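Arabinan endo-1,5-alpha-l-arabinosidase A (Cellvibrio cellulosa, PDB 1GYE) cleaves the alpha-1,5-linked arabinofuranosyl bonds of linear arabinan, releasing almost exclusively arabinotriose and so contributing to plant cell-wall breakdown. Local coordinates at residues Val5-Met10 with Phe20-Gly25; Thr16-Ser21 with Ile28-Asp33; Leu62-Ile67 with Ala125-Ile130. All coordinates share one frame; numbering follows the deposited sequence.

Interaction 1 (Val5-Met10 with Phe20-Gly25); sequences VHDPVM and FSTGPG. With AHR (alpha-L-arabinofuranose), chain B.
T22 and D7 meet through their polar ends: OG1 of T22 donates to OD2 of D7 over 2.7 Å, and OD2 receives it on its anti lone pair, turned away from OD1. The same OD2 also accepts from ND1 of H6, again at 2.7 Å, with the oxygen in the imidazole plane but the nitrogen 45° out of the carboxylate plane. Two donors on one oxygen restrict rotation of a carboxylate that is probably the proton acceptor of catalysis. Both donors are secured in turn, since T22 OG1 also bonds A64 N and H6 NE2 bonds Y277 OH. Backbone polar atoms are matched as well. S21, its OG anti to the backbone N (chi1 178°), takes the N-H of H6 at 2.9 Å to OG, and T22 N reaches H6 O at 2.9 Å. Further on, V9 and F20 form an antiparallel hydrogen-bonded pair, N to O 2.8 Å in both directions, while V9 CG2 packs on F20 CB at 3.6 Å. On the substrate side, T22 O comes within 3.1 Å of C3 of the chain B arabinofuranose. The contact lies at the open end of the hairpin of strands 9-13 and 16-24, away from its turn; from it V9 reaches D66 and I67 on strand 61-70 and S262 and Y264 on strand 255-266.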
loop_
_atom_site.group_PDB
_atom_site.type_symbol
_atom_site.label_atom_id
_atom_site.label_comp_id
_atom_site.label_asym_id
_atom_site.label_seq_id
_atom_site.Cartn_x
_atom_site.Cartn_y
_atom_site.Cartn_z
ATOM N N VAL A 5 -8.553 -7.256 7.454
ATOM C CA VAL A 5 -7.199 -6.957 6.984
ATOM C C VAL A 5 -6.984 -5.468 7.077
ATOM O O VAL A 5 -7.956 -4.726 7.163
ATOM C CB VAL A 5 -6.943 -7.391 5.514
ATOM C CG1 VAL A 5 -7.184 -8.888 5.323
ATOM C CG2 VAL A 5 -7.767 -6.588 4.544
ATOM N N HIS A 6 -5.725 -5.030 7.082
ATOM C CA HIS A 6 -5.386 -3.596 7.049
ATOM C C HIS A 6 -4.340 -3.435 5.975
ATOM O O HIS A 6 -3.448 -4.278 5.835
ATOM C CB HIS A 6 -4.827 -3.104 8.396
ATOM C CG HIS A 6 -5.232 -1.694 8.781
ATOM N ND1 HIS A 6 -4.408 -0.587 8.595
ATOM C CD2 HIS A 6 -6.351 -1.225 9.398
ATOM C CE1 HIS A 6 -5.025 0.492 9.045
ATOM N NE2 HIS A 6 -6.200 0.134 9.544
ATOM N N ASP A 7 -4.452 -2.364 5.199
ATOM C CA ASP A 7 -3.444 -2.071 4.185
ATOM C C ASP A 7 -3.224 -3.280 3.194
ATOM O O ASP A 7 -2.098 -3.665 2.875
ATOM C CB ASP A 7 -2.143 -1.580 4.898
ATOM C CG ASP A 7 -2.444 -0.701 6.134
ATOM O OD1 ASP A 7 -3.137 0.324 5.984
ATOM O OD2 ASP A 7 -2.082 -0.965 7.308
ATOM N N PRO A 8 -4.318 -3.851 2.687
ATOM C CA PRO A 8 -4.250 -5.105 1.912
ATOM C C PRO A 8 -3.570 -5.021 0.560
ATOM O O PRO A 8 -3.685 -3.982 -0.142
ATOM C CB PRO A 8 -5.711 -5.430 1.680
ATOM C CG PRO A 8 -6.365 -4.103 1.765
ATOM C CD PRO A 8 -5.696 -3.351 2.812
ATOM N N VAL A 9 -2.890 -6.103 0.179
ATOM C CA VAL A 9 -2.522 -6.305 -1.237
ATOM C C VAL A 9 -2.859 -7.732 -1.669
ATOM O O VAL A 9 -3.047 -8.636 -0.827
ATOM C CB VAL A 9 -0.998 -6.063 -1.555
ATOM C CG1 VAL A 9 -0.642 -4.587 -1.559
ATOM C CG2 VAL A 9 -0.110 -6.867 -0.650
ATOM N N MET A 10 -2.864 -7.945 -2.981
ATOM C CA MET A 10 -3.170 -9.261 -3.527
ATOM C C MET A 10 -2.320 -9.613 -4.726
ATOM O O MET A 10 -1.855 -8.730 -5.489
ATOM C CB MET A 10 -4.627 -9.316 -3.974
ATOM C CG MET A 10 -5.608 -9.545 -2.863
ATOM S SD MET A 10 -7.232 -9.531 -3.535
ATOM C CE MET A 10 -7.252 -11.104 -4.488
ATOM N N PHE A 20 -2.285 -10.276 1.268
ATOM C CA PHE A 20 -1.314 -9.903 2.288
ATOM C C PHE A 20 -1.837 -8.696 3.053
ATOM O O PHE A 20 -2.321 -7.689 2.463
ATOM C CB PHE A 20 0.076 -9.605 1.686
ATOM C CG PHE A 20 0.622 -10.720 0.832
ATOM C CD1 PHE A 20 0.058 -11.014 -0.414
ATOM C CD2 PHE A 20 1.693 -11.480 1.268
ATOM C CE1 PHE A 20 0.561 -12.069 -1.198
ATOM C CE2 PHE A 20 2.205 -12.546 0.506
ATOM C CZ PHE A 20 1.650 -12.829 -0.730
ATOM N N SER A 21 -1.753 -8.793 4.372
ATOM C CA SER A 21 -2.242 -7.730 5.245
ATOM C C SER A 21 -1.185 -7.327 6.243
ATOM O O SER A 21 -0.359 -8.161 6.698
ATOM C CB SER A 21 -3.477 -8.249 6.024
ATOM O OG SER A 21 -3.975 -7.274 6.918
ATOM N N THR A 22 -1.255 -6.059 6.644
ATOM C CA THR A 22 -0.599 -5.636 7.877
ATOM C C THR A 22 -0.911 -6.678 8.986
ATOM O O THR A 22 -2.061 -7.090 9.182
ATOM C CB THR A 22 -1.112 -4.212 8.262
ATOM O OG1 THR A 22 -0.537 -3.180 7.393
ATOM C CG2 THR A 22 -0.691 -3.841 9.692
ATOM N N GLY A 23 0.110 -7.116 9.708
ATOM C CA GLY A 23 -0.109 -7.998 10.848
ATOM C C GLY A 23 1.177 -8.714 11.241
ATOM O O GLY A 23 2.222 -8.485 10.598
ATOM N N PRO A 24 1.127 -9.556 12.281
ATOM C CA PRO A 24 2.357 -10.205 12.802
ATOM C C PRO A 24 3.094 -10.905 11.653
ATOM O O PRO A 24 2.457 -11.734 10.974
ATOM C CB PRO A 24 1.824 -11.217 13.843
ATOM C CG PRO A 24 0.524 -10.637 14.298
ATOM C CD PRO A 24 -0.084 -9.973 13.031
ATOM N N GLY A 25 4.357 -10.541 11.404
ATOM C CA GLY A 25 5.144 -11.067 10.284
ATOM C C GLY A 25 4.554 -10.961 8.875
ATOM O O GLY A 25 5.073 -11.571 7.927
HETATM O O5 AHR B . -6.901 -6.277 10.568
HETATM C C5 AHR B . -5.532 -6.746 10.625
HETATM C C4 AHR B . -4.889 -6.215 11.902
HETATM O O4 AHR B . -5.101 -4.803 12.101
HETATM C C3 AHR B . -3.403 -6.398 11.927
HETATM O O3 AHR B . -3.227 -7.603 12.640
HETATM C C2 AHR B . -2.997 -5.265 12.836
HETATM O O2 AHR B . -1.641 -4.923 12.657
HETATM C C1 AHR B . -3.919 -4.132 12.497
#

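Interaction 2 (Thr16-Ser21 with Ile28-Asp33); sequences TWYLFS and IYSSKD
I28 lies alongside F20, the two side chains pointing the same way from a non-hydrogen-bonded antiparallel pair. The methyl CG2 of I28 sits over one face of the phenyl ring, 4.2 Å from the F20 centroid and 19° off the normal, a CH-pi contact displaced toward the rim. The other branch follows the ring's border, with I28 CG1 3.8 Å from F20 CD2. In I28 a chi1 of -47° places CG2, anti to the backbone N, over the face, while CG1 stays on the same side of the plane, out beyond the CD2-CE2 rim. Y18 and S30 project from this same face of the sheet, and the tyrosine ring brings CE2 to 3.8 Å from S30 CB.

Strands 16-24 and 27-31 form a beta hairpin in the first blade of the five-bladed propeller; the segment axes run 4.5 Å apart at closest approach and 155° from parallel. W17 with S31 and L19 with Y29 are its hydrogen-bonded pairs, each joined by two backbone bonds, and their side chains occupy the sheet face away from F20. There L19 and Y29 run side by side, CD2 of the leucine 3.8 Å from CD2 of the tyrosine, and W37 of strand 36-42 packs against both. W17 turns the edge of its indole to the partner strand: CD1 lies 3.6 Å from S31 O, and the carbonyl carbon of K32 falls in the ring plane. The same indole makes a cation-pi contact with R34 and an edge-to-face one with W266. Beyond the last pair, S31 OG accepts from D33 N at 2.9 Å, an ST turn that bends the chain away from the strand, and the carboxylate of D33 bonds ND2 of N36 through OD2.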
loop_
_atom_site.group_PDB
_atom_site.type_symbol
_atom_site.label_atom_id
_atom_site.label_comp_id
_atom_site.label_asym_id
_atom_site.label_seq_id
_atom_site.Cartn_x
_atom_site.Cartn_y
_atom_site.Cartn_z
ATOM N N THR A 16 -4.901 -19.707 -7.763
ATOM C CA THR A 16 -5.126 -19.270 -6.375
ATOM C C THR A 16 -4.814 -17.805 -6.159
ATOM O O THR A 16 -3.784 -17.316 -6.616
ATOM C CB THR A 16 -4.225 -20.080 -5.408
ATOM O OG1 THR A 16 -4.449 -21.477 -5.606
ATOM C CG2 THR A 16 -4.604 -19.829 -3.929
ATOM N N TRP A 17 -5.693 -17.133 -5.420
ATOM C CA TRP A 17 -5.429 -15.770 -4.945
ATOM C C TRP A 17 -4.802 -15.738 -3.544
ATOM O O TRP A 17 -5.075 -16.572 -2.710
ATOM C CB TRP A 17 -6.690 -14.869 -4.986
ATOM C CG TRP A 17 -7.582 -15.033 -6.217
ATOM C CD1 TRP A 17 -8.625 -15.909 -6.370
ATOM C CD2 TRP A 17 -7.506 -14.283 -7.431
ATOM N NE1 TRP A 17 -9.188 -15.757 -7.614
ATOM C CE2 TRP A 17 -8.522 -14.769 -8.289
ATOM C CE3 TRP A 17 -6.678 -13.247 -7.882
ATOM C CZ2 TRP A 17 -8.728 -14.266 -9.572
ATOM C CZ3 TRP A 17 -6.881 -12.748 -9.138
ATOM C CH2 TRP A 17 -7.902 -13.265 -9.983
ATOM N N TYR A 18 -3.980 -14.729 -3.313
ATOM C CA TYR A 18 -3.274 -14.573 -2.068
ATOM C C TYR A 18 -3.431 -13.130 -1.641
ATOM O O TYR A 18 -3.407 -12.191 -2.466
ATOM C CB TYR A 18 -1.812 -14.947 -2.255
ATOM C CG TYR A 18 -1.590 -16.440 -2.442
ATOM C CD1 TYR A 18 -1.466 -16.991 -3.719
ATOM C CD2 TYR A 18 -1.516 -17.317 -1.334
ATOM C CE1 TYR A 18 -1.246 -18.388 -3.906
ATOM C CE2 TYR A 18 -1.298 -18.725 -1.497
ATOM C CZ TYR A 18 -1.158 -19.259 -2.787
ATOM O OH TYR A 18 -0.952 -20.642 -2.988
ATOM N N LEU A 19 -3.659 -12.968 -0.352
ATOM C CA LEU A 19 -3.981 -11.678 0.221
ATOM C C LEU A 19 -2.915 -11.446 1.288
ATOM O O LEU A 19 -2.637 -12.358 2.093
ATOM C CB LEU A 19 -5.381 -11.758 0.851
ATOM C CG LEU A 19 -5.950 -10.641 1.743
ATOM C CD1 LEU A 19 -5.907 -9.244 1.075
ATOM C CD2 LEU A 19 -7.376 -10.999 2.189
ATOM N N PHE A 20 -2.285 -10.276 1.268
ATOM C CA PHE A 20 -1.314 -9.903 2.288
ATOM C C PHE A 20 -1.837 -8.696 3.053
ATOM O O PHE A 20 -2.321 -7.689 2.463
ATOM C CB PHE A 20 0.076 -9.605 1.686
ATOM C CG PHE A 20 0.622 -10.720 0.832
ATOM C CD1 PHE A 20 0.058 -11.014 -0.414
ATOM C CD2 PHE A 20 1.693 -11.480 1.268
ATOM C CE1 PHE A 20 0.561 -12.069 -1.198
ATOM C CE2 PHE A 20 2.205 -12.546 0.506
ATOM C CZ PHE A 20 1.650 -12.829 -0.730
ATOM N N SER A 21 -1.753 -8.793 4.372
ATOM C CA SER A 21 -2.242 -7.730 5.245
ATOM C C SER A 21 -1.185 -7.327 6.243
ATOM O O SER A 21 -0.359 -8.161 6.698
ATOM C CB SER A 21 -3.477 -8.249 6.024
ATOM O OG SER A 21 -3.975 -7.274 6.918
ATOM N N ILE A 28 -0.921 -13.720 5.674
ATOM C CA ILE A 28 -1.264 -14.116 4.318
ATOM C C ILE A 28 -2.521 -15.005 4.357
ATOM O O ILE A 28 -2.636 -15.920 5.185
ATOM C CB ILE A 28 -0.094 -14.894 3.642
ATOM C CG1 ILE A 28 1.251 -14.187 3.831
ATOM C CG2 ILE A 28 -0.365 -15.055 2.173
ATOM C CD1 ILE A 28 2.436 -15.056 3.397
ATOM N N TYR A 29 -3.462 -14.734 3.455
ATOM C CA TYR A 29 -4.627 -15.585 3.280
ATOM C C TYR A 29 -4.665 -16.085 1.850
ATOM O O TYR A 29 -4.047 -15.487 0.953
ATOM C CB TYR A 29 -5.911 -14.806 3.520
ATOM C CG TYR A 29 -6.041 -14.142 4.859
ATOM C CD1 TYR A 29 -6.585 -14.834 5.934
ATOM C CD2 TYR A 29 -5.627 -12.810 5.055
ATOM C CE1 TYR A 29 -6.724 -14.248 7.176
ATOM C CE2 TYR A 29 -5.767 -12.200 6.305
ATOM C CZ TYR A 29 -6.325 -12.937 7.360
ATOM O OH TYR A 29 -6.505 -12.394 8.600
ATOM N N SER A 30 -5.421 -17.157 1.628
ATOM C CA SER A 30 -5.675 -17.602 0.269
ATOM C C SER A 30 -7.142 -17.906 -0.037
ATOM O O SER A 30 -7.949 -18.217 0.842
ATOM C CB SER A 30 -4.789 -18.789 -0.100
ATOM O OG SER A 30 -4.876 -19.763 0.908
ATOM N N SER A 31 -7.464 -17.772 -1.313
ATOM C CA SER A 31 -8.793 -18.004 -1.812
ATOM C C SER A 31 -8.653 -18.513 -3.223
ATOM O O SER A 31 -7.617 -18.312 -3.876
ATOM C CB SER A 31 -9.605 -16.712 -1.821
ATOM O OG SER A 31 -10.847 -16.891 -2.482
ATOM N N LYS A 32 -9.716 -19.176 -3.674
ATOM C CA LYS A 32 -9.824 -19.671 -5.042
ATOM C C LYS A 32 -10.842 -18.829 -5.825
ATOM O O LYS A 32 -10.995 -18.981 -7.037
ATOM C CB LYS A 32 -10.165 -21.165 -5.030
ATOM C CG LYS A 32 -9.521 -21.912 -3.821
ATOM C CD LYS A 32 -8.545 -23.080 -4.191
ATOM C CE LYS A 32 -7.630 -22.809 -5.418
ATOM N NZ LYS A 32 -6.790 -24.006 -5.760
ATOM N N ASP A 33 -11.470 -17.891 -5.114
ATOM C CA ASP A 33 -12.571 -17.098 -5.644
ATOM C C ASP A 33 -12.648 -15.675 -5.091
ATOM O O ASP A 33 -13.694 -15.035 -5.263
ATOM C CB ASP A 33 -13.890 -17.779 -5.301
ATOM C CG ASP A 33 -14.142 -17.857 -3.796
ATOM O OD1 ASP A 33 -13.427 -17.199 -3.006
ATOM O OD2 ASP A 33 -15.051 -18.559 -3.313
#

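Interaction 3 (Leu62-Ile67 with Ala125-Ile130). With AHR (alpha-L-arabinofuranose), chain C; AHR (alpha-L-arabinofuranose), chain D.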
loop_
_atom_site.group_PDB
_atom_site.type_symbol
_atom_site.label_atom_id
_atom_site.label_comp_id
_atom_site.label_asym_id
_atom_site.label_seq_id
_atom_site.Cartn_x
_atom_site.Cartn_y
_atom_site.Cartn_z
ATOM N N LEU A 62 4.192 -6.120 11.107
ATOM C CA LEU A 62 4.737 -5.407 9.955
ATOM C C LEU A 62 3.598 -4.709 9.283
ATOM O O LEU A 62 2.443 -5.153 9.391
ATOM C CB LEU A 62 5.465 -6.362 9.010
ATOM C CG LEU A 62 6.609 -7.144 9.736
ATOM C CD1 LEU A 62 7.029 -8.354 8.946
ATOM C CD2 LEU A 62 7.827 -6.280 9.987
ATOM N N TRP A 63 3.904 -3.587 8.619
ATOM C CA TRP A 63 2.859 -2.767 8.032
ATOM C C TRP A 63 2.912 -2.723 6.529
ATOM O O TRP A 63 4.003 -2.695 5.891
ATOM C CB TRP A 63 2.946 -1.325 8.503
ATOM C CG TRP A 63 2.869 -1.068 9.993
ATOM C CD1 TRP A 63 2.620 -1.972 10.993
ATOM C CD2 TRP A 63 3.051 0.205 10.644
ATOM N NE1 TRP A 63 2.642 -1.341 12.216
ATOM C CE2 TRP A 63 2.914 -0.016 12.047
ATOM C CE3 TRP A 63 3.314 1.515 10.181
ATOM C CZ2 TRP A 63 3.040 1.014 13.002
ATOM C CZ3 TRP A 63 3.436 2.566 11.137
ATOM C CH2 TRP A 63 3.300 2.295 12.532
ATOM N N ALA A 64 1.716 -2.651 5.967
ATOM C CA ALA A 64 1.564 -2.139 4.643
ATOM C C ALA A 64 2.474 -2.883 3.664
ATOM O O ALA A 64 3.395 -2.293 3.088
ATOM C CB ALA A 64 1.866 -0.625 4.644
ATOM N N PRO A 65 2.212 -4.178 3.452
ATOM C CA PRO A 65 3.046 -4.962 2.546
ATOM C C PRO A 65 2.805 -4.534 1.108
ATOM O O PRO A 65 1.788 -3.859 0.752
ATOM C CB PRO A 65 2.511 -6.372 2.746
ATOM C CG PRO A 65 1.097 -6.149 3.093
ATOM C CD PRO A 65 1.094 -4.982 3.998
ATOM N N ASP A 66 3.736 -4.922 0.255
ATOM C CA ASP A 66 3.404 -4.945 -1.162
ATOM C C ASP A 66 3.961 -6.210 -1.797
ATOM O O ASP A 66 5.074 -6.657 -1.430
ATOM C CB ASP A 66 3.886 -3.684 -1.890
ATOM C CG ASP A 66 3.224 -3.532 -3.240
ATOM O OD1 ASP A 66 1.985 -3.662 -3.286
ATOM O OD2 ASP A 66 3.858 -3.326 -4.301
ATOM N N ILE A 67 3.170 -6.814 -2.680
ATOM C CA ILE A 67 3.545 -8.060 -3.307
ATOM C C ILE A 67 3.855 -7.798 -4.780
ATOM O O ILE A 67 3.079 -7.129 -5.483
ATOM C CB ILE A 67 2.445 -9.169 -3.050
ATOM C CG1 ILE A 67 2.834 -10.539 -3.641
ATOM C CG2 ILE A 67 1.047 -8.770 -3.564
ATOM C CD1 ILE A 67 4.144 -11.133 -3.114
ATOM N N ALA A 125 9.728 6.030 5.917
ATOM C CA ALA A 125 9.848 4.839 5.065
ATOM C C ALA A 125 8.846 3.747 5.470
ATOM O O ALA A 125 9.220 2.719 6.021
ATOM C CB ALA A 125 11.272 4.290 5.122
ATOM N N ILE A 126 7.566 3.998 5.228
ATOM C CA ILE A 126 6.560 2.949 5.254
ATOM C C ILE A 126 5.745 2.921 3.955
ATOM O O ILE A 126 5.807 3.858 3.141
ATOM C CB ILE A 126 5.628 3.086 6.483
ATOM C CG1 ILE A 126 4.783 4.341 6.386
ATOM C CG2 ILE A 126 6.418 3.044 7.854
ATOM C CD1 ILE A 126 3.719 4.362 7.465
ATOM N N ALA A 127 5.042 1.800 3.749
ATOM C CA ALA A 127 3.970 1.668 2.782
ATOM C C ALA A 127 4.438 1.632 1.394
ATOM O O ALA A 127 4.011 2.452 0.584
ATOM C CB ALA A 127 2.960 2.761 2.950
ATOM N N PRO A 128 5.320 0.693 1.078
ATOM C CA PRO A 128 5.893 0.620 -0.277
ATOM C C PRO A 128 4.845 0.212 -1.301
ATOM O O PRO A 128 3.865 -0.421 -0.921
ATOM C CB PRO A 128 6.938 -0.463 -0.154
ATOM C CG PRO A 128 6.382 -1.316 0.966
ATOM C CD PRO A 128 5.861 -0.335 1.983
ATOM N N ALA A 129 5.043 0.621 -2.546
ATOM C CA ALA A 129 4.342 0.032 -3.706
ATOM C C ALA A 129 5.319 -0.050 -4.877
ATOM O O ALA A 129 6.117 0.912 -5.085
ATOM C CB ALA A 129 3.076 0.822 -4.098
ATOM N N ILE A 130 5.294 -1.175 -5.604
ATOM C CA ILE A 130 6.191 -1.382 -6.731
ATOM C C ILE A 130 5.476 -1.171 -8.052
ATOM O O ILE A 130 4.382 -1.690 -8.237
ATOM C CB ILE A 130 6.761 -2.794 -6.717
ATOM C CG1 ILE A 130 7.314 -3.175 -5.345
ATOM C CG2 ILE A 130 7.854 -2.919 -7.712
ATOM C CD1 ILE A 130 8.341 -2.163 -4.738
HETATM O O5 AHR C . -0.543 0.054 12.051
HETATM C C5 AHR C . -1.220 0.660 10.959
HETATM C C4 AHR C . -0.344 1.727 10.383
HETATM O O4 AHR C . -0.678 2.852 11.170
HETATM C C3 AHR C . -0.696 2.085 8.957
HETATM O O3 AHR C . 0.265 1.644 8.013
HETATM C C2 AHR C . -0.707 3.592 8.997
HETATM O O2 AHR C . -1.589 4.089 7.995
HETATM C C1 AHR C . -1.274 3.848 10.367
HETATM O O5 AHR D . -4.178 -3.360 13.668
HETATM C C5 AHR D . -4.544 -1.995 13.326
HETATM C C4 AHR D . -3.345 -1.015 13.345
HETATM O O4 AHR D . -2.596 -1.145 12.151
HETATM C C3 AHR D . -2.323 -1.140 14.483
HETATM O O3 AHR D . -2.290 0.089 15.197
HETATM C C2 AHR D . -0.964 -1.307 13.855
HETATM O O2 AHR D . -0.429 -2.592 14.082
HETATM C C1 AHR D . -1.179 -1.189 12.377
HETATM O O HOH W 1 2.397 -0.665 1.074
HETATM O O HOH W 2 1.246 -1.177 -1.137
#
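D66 and I130 join the inner strands of two successive blades of the five-bladed beta-propeller, 61-70 and 129-132, and the touching parts run nearly parallel, 8° apart. The one direct hydrogen bond is polar side chain to backbone: I130 N donates to D66 OD2 at 2.9 Å. D66 presents this oxygen with CG anti to its own backbone N (chi1 -164°), and the donor stands 38° above the carboxylate plane. Water contributes a second polar link, one molecule lying 2.8 Å from A64 O and also close to P128 O, though which acceptors its protons serve is not settled. The apolar contact between backbones is small: A64 CB meets A127 CB at 3.9 Å, where both chains have positive phi. Separately, P128 CD lies 3.3 Å from A64 O, a carbon-to-carbonyl-oxygen van der Waals contact. Carbohydrate contacts concern W63, part of the glycan pocket: one face of its indole carries the chain C arabinofuranose, whose O5 is 3.4 Å above the ring plane, and C1 of the chain D sugar lies over the same ring face. Protein meets that ring in its plane, at the edge, where I126 CD1 is 4.0 Å from W63 CE3.

Overall arrangement
Along the chain, interactions 1 and 2 overlap, sharing F20 and S21 on strand 16-24, and interaction 3 follows them. Strand 16-24 therefore pairs with 9-13 in interaction 1 and with 27-31 in interaction 2, the centres of interactions 1 and 2 about 11 Å apart, and it also neighbours strand 61-70 of interaction 3. The centre of interaction 3 is about 9 Å from that of interaction 1 and about 17 Å from that of interaction 2, which lies farthest from the centre of the molecule. Interactions 1 and 3 meet at the bond between T22 and A64 and both border the bound arabinofuranose units; interaction 2 extends the first blade outward from that pocket.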